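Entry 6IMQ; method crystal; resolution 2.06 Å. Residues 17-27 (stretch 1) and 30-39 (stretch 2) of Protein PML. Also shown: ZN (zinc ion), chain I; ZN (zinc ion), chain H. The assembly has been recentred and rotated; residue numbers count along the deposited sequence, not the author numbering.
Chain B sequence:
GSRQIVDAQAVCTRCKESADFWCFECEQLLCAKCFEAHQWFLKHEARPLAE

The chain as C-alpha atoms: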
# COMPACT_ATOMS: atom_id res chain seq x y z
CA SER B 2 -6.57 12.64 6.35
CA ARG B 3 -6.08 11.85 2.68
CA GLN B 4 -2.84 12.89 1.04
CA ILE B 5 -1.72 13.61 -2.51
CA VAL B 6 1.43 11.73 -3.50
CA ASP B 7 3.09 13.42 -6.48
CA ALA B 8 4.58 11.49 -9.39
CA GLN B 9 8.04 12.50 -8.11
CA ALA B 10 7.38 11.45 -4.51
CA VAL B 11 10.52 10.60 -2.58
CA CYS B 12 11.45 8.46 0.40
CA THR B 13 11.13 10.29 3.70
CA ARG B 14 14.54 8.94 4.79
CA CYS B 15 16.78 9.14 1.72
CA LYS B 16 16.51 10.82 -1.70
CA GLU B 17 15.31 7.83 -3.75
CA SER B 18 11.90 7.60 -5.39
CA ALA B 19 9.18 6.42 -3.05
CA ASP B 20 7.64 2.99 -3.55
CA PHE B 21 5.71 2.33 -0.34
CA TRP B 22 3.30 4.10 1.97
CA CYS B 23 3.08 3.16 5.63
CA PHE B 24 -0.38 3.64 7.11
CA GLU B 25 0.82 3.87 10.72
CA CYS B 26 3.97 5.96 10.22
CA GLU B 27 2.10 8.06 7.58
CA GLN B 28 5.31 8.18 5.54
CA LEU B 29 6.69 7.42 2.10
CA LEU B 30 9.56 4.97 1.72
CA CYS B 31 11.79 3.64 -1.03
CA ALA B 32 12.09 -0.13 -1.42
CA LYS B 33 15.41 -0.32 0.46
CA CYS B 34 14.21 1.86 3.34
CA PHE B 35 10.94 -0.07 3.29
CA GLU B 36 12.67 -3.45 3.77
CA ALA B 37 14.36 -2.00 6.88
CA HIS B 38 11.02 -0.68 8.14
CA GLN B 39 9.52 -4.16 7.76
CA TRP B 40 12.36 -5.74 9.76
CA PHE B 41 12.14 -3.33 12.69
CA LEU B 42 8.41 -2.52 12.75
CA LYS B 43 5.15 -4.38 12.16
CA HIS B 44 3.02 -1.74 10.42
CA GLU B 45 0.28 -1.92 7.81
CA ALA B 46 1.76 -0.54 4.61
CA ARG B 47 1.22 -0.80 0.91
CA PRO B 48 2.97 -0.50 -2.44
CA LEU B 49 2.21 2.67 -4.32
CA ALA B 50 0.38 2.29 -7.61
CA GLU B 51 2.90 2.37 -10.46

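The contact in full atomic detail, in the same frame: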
# COMPACT_ATOMS: atom_id res chain seq x y z
N GLU B 17 15.78 8.70 -2.69
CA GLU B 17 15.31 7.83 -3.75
C GLU B 17 13.80 7.95 -3.92
O GLU B 17 13.08 8.42 -3.03
CB GLU B 17 15.71 6.38 -3.48
CG GLU B 17 17.20 6.11 -3.66
CD GLU B 17 17.56 5.77 -5.10
OE1 GLU B 17 16.73 5.13 -5.78
OE2 GLU B 17 18.66 6.14 -5.55
N SER B 18 13.32 7.53 -5.09
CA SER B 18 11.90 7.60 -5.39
C SER B 18 11.11 6.67 -4.48
O SER B 18 11.51 5.53 -4.23
CB SER B 18 11.66 7.23 -6.86
OG SER B 18 11.16 5.92 -7.01
N ALA B 19 10.00 7.19 -3.97
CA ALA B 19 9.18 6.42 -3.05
C ALA B 19 8.52 5.25 -3.77
O ALA B 19 8.22 5.30 -4.97
CB ALA B 19 8.11 7.31 -2.41
N ASP B 20 8.32 4.17 -3.03
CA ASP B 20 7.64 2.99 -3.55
C ASP B 20 6.60 2.43 -2.60
O ASP B 20 5.81 1.59 -3.01
CB ASP B 20 8.65 1.90 -3.89
CG ASP B 20 9.55 2.27 -5.04
OD1 ASP B 20 9.06 2.87 -6.02
OD2 ASP B 20 10.75 1.96 -4.95
N PHE B 21 6.59 2.86 -1.34
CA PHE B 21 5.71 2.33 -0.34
C PHE B 21 5.16 3.46 0.51
O PHE B 21 5.75 4.53 0.63
CB PHE B 21 6.42 1.30 0.54
CG PHE B 21 6.84 0.08 -0.21
CD1 PHE B 21 8.01 0.06 -0.93
CD2 PHE B 21 6.02 -1.03 -0.21
CE1 PHE B 21 8.39 -1.06 -1.63
CE2 PHE B 21 6.38 -2.16 -0.91
CZ PHE B 21 7.57 -2.18 -1.63
N TRP B 22 3.98 3.20 1.05
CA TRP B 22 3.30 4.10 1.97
C TRP B 22 3.00 3.29 3.21
O TRP B 22 2.43 2.19 3.12
CB TRP B 22 2.02 4.65 1.36
CG TRP B 22 1.13 5.39 2.32
CD1 TRP B 22 -0.04 4.94 2.86
CD2 TRP B 22 1.33 6.71 2.85
NE1 TRP B 22 -0.58 5.90 3.69
CE2 TRP B 22 0.24 7.00 3.69
CE3 TRP B 22 2.32 7.68 2.68
CZ2 TRP B 22 0.12 8.20 4.38
CZ3 TRP B 22 2.20 8.88 3.36
CH2 TRP B 22 1.10 9.13 4.19
N CYS B 23 3.40 3.80 4.36
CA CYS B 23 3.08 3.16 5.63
C CYS B 23 1.88 3.85 6.25
O CYS B 23 1.90 5.07 6.47
CB CYS B 23 4.26 3.19 6.59
SG CYS B 23 3.78 2.39 8.11
N PHE B 24 0.85 3.07 6.56
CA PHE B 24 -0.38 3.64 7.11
C PHE B 24 -0.21 4.09 8.56
O PHE B 24 -0.91 5.01 8.99
CB PHE B 24 -1.52 2.63 6.99
CG PHE B 24 -1.95 2.37 5.58
CD1 PHE B 24 -2.63 3.34 4.88
CD2 PHE B 24 -1.67 1.17 4.95
CE1 PHE B 24 -3.03 3.13 3.58
CE2 PHE B 24 -2.07 0.94 3.65
CZ PHE B 24 -2.76 1.93 2.97
N GLU B 25 0.69 3.47 9.32
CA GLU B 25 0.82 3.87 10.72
C GLU B 25 1.90 4.92 10.93
O GLU B 25 1.74 5.81 11.77
CB GLU B 25 1.09 2.64 11.59
CG GLU B 25 -0.18 1.85 11.91
CD GLU B 25 -0.13 0.42 11.37
OE1 GLU B 25 -0.22 -0.52 12.18
OE2 GLU B 25 0.00 0.26 10.14
N CYS B 26 3.01 4.86 10.17
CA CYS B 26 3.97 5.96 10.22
C CYS B 26 3.45 7.18 9.46
O CYS B 26 3.85 8.31 9.78
CB CYS B 26 5.32 5.53 9.62
SG CYS B 26 6.25 4.23 10.44
N GLU B 27 2.61 6.98 8.44
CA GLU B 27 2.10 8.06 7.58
C GLU B 27 3.22 8.62 6.69
O GLU B 27 3.27 9.82 6.41
CB GLU B 27 1.44 9.16 8.41
CG GLU B 27 2.33 10.38 8.73
CD GLU B 27 1.98 11.06 10.05
OE1 GLU B 27 2.03 10.38 11.10
OE2 GLU B 27 1.65 12.27 10.05
N LEU B 30 8.28 5.64 1.63
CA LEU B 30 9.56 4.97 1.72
C LEU B 30 9.96 4.36 0.38
O LEU B 30 9.12 3.88 -0.38
CB LEU B 30 9.56 3.86 2.77
CG LEU B 30 9.30 4.29 4.21
CD1 LEU B 30 9.05 3.05 5.06
CD2 LEU B 30 10.48 5.08 4.74
N CYS B 31 11.26 4.40 0.10
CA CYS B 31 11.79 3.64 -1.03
C CYS B 31 11.83 2.15 -0.65
O CYS B 31 11.67 1.78 0.51
CB CYS B 31 13.18 4.14 -1.42
SG CYS B 31 14.53 3.72 -0.30
N ALA B 32 12.07 1.31 -1.65
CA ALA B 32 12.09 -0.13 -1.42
C ALA B 32 13.12 -0.50 -0.35
O ALA B 32 12.83 -1.25 0.58
CB ALA B 32 12.37 -0.87 -2.72
N LYS B 33 14.34 0.03 -0.47
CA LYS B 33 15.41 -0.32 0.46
C LYS B 33 15.12 0.19 1.87
O LYS B 33 15.31 -0.55 2.85
CB LYS B 33 16.74 0.20 -0.11
CG LYS B 33 17.44 1.29 0.64
CD LYS B 33 18.52 0.70 1.51
CE LYS B 33 18.67 1.53 2.73
NZ LYS B 33 19.45 2.77 2.61
N CYS B 34 14.62 1.42 2.01
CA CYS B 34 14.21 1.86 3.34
C CYS B 34 12.98 1.09 3.81
O CYS B 34 12.82 0.84 5.01
CB CYS B 34 13.95 3.36 3.35
SG CYS B 34 15.48 4.33 3.16
N PHE B 35 12.12 0.68 2.88
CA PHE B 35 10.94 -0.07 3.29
C PHE B 35 11.31 -1.44 3.85
O PHE B 35 10.73 -1.88 4.84
CB PHE B 35 9.97 -0.22 2.14
CG PHE B 35 8.72 -0.94 2.52
CD1 PHE B 35 7.86 -0.38 3.44
CD2 PHE B 35 8.43 -2.17 1.98
CE1 PHE B 35 6.71 -1.04 3.80
CE2 PHE B 35 7.29 -2.83 2.33
CZ PHE B 35 6.42 -2.26 3.24
N GLU B 36 12.27 -2.14 3.23
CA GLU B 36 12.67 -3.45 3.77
C GLU B 36 13.20 -3.31 5.20
O GLU B 36 12.95 -4.18 6.04
CB GLU B 36 13.71 -4.11 2.85
CG GLU B 36 13.25 -4.18 1.39
CD GLU B 36 13.40 -5.57 0.77
OE1 GLU B 36 14.04 -6.46 1.39
OE2 GLU B 36 12.88 -5.76 -0.35
N ALA B 37 13.91 -2.22 5.50
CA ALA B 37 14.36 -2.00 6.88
C ALA B 37 13.18 -1.74 7.80
O ALA B 37 13.13 -2.25 8.93
CB ALA B 37 15.35 -0.84 6.94
N HIS B 38 12.22 -0.95 7.35
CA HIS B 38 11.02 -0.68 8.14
C HIS B 38 10.28 -1.97 8.46
O HIS B 38 9.81 -2.16 9.59
CB HIS B 38 10.18 0.33 7.35
CG HIS B 38 8.78 0.51 7.85
ND1 HIS B 38 7.76 -0.34 7.50
CD2 HIS B 38 8.23 1.47 8.63
CE1 HIS B 38 6.64 0.07 8.07
NE2 HIS B 38 6.90 1.16 8.76
N GLN B 39 10.23 -2.91 7.51
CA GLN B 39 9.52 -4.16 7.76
C GLN B 39 10.27 -5.06 8.74
O GLN B 39 9.66 -5.90 9.42
CB GLN B 39 9.29 -4.93 6.46
CG GLN B 39 8.56 -4.18 5.37
CD GLN B 39 7.15 -3.81 5.77
OE1 GLN B 39 6.92 -2.74 6.33
NE2 GLN B 39 6.20 -4.68 5.47
ZN ZN I . 5.55 2.33 9.62
ZN ZN H . 14.85 5.39 1.20

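The contact between residues 17-27 and 30-39 is a compact zinc-supported packing in which a short antiparallel pairing, an aromatic stack and a shared metal site hold a strand against the helix that follows it. At the pairing, F21 and L30 form an antiparallel hydrogen-bonded bridge with their CA atoms 5.1 Å apart: F21 N donates to L30 O at 2.9 Å, and L30 N returns a bond to F21 O, also at 2.9 Å. The carbonyl of L30 serves twice, because D20 N reaches the same oxygen, L30 O, at 2.8 Å and with a nearly linear N-H...O angle of 171°, whereas the bond from F21 N is more bent at 141°.

The side chains of F21 and L30 lie on the same face of this pairing, and F21 is the residue most covered by the opposing stretch. Its ring stacks on that of F35, offset but almost parallel, with centroids 3.9 Å apart and planes inclined by 7°; the closest atoms are F21 CD2 and F35 CE2, at 3.4 Å. F21 CB also lies over the F35 ring, 3.9 Å from its centroid, so both the ring and the first carbon of the F21 side chain use this one aromatic surface. At the start of the helix, F21 CE1 meets A32 CB at 4.1 Å, extending the apolar contact by a turn from F35.

Farther along, metal coordination takes over. C23 and H38 both direct their CA-to-CB bonds toward the other stretch, as does C26, and the three converge on one zinc ion: C23 SG lies 2.3 Å from ZN, C26 SG 2.2 Å and H38 NE2 2.0 Å, with a fourth ligand from elsewhere in the structure. This ties the end of the strand and the turn after it directly to the helix. The site is braced on each stretch: C26 N donates to C23 SG at 3.3 Å, and H38 ND1, the ring nitrogen not bound to zinc, donates to Q39 OE1 at 2.8 Å.

The second zinc draws its ligands here from stretch 2 alone, C31 SG and C34 SG each lying 2.3 Å from ZN. C31 SG also caps the helix, accepting from C34 N at 3.3 Å, so one thiolate both binds metal and satisfies a backbone amide in the first turn. Stretch 1 packs beside this residue without binding the ion: S18 O approaches C31 CB to 3.6 Å, and E17 CB lies 4.0 Å from C31 CB.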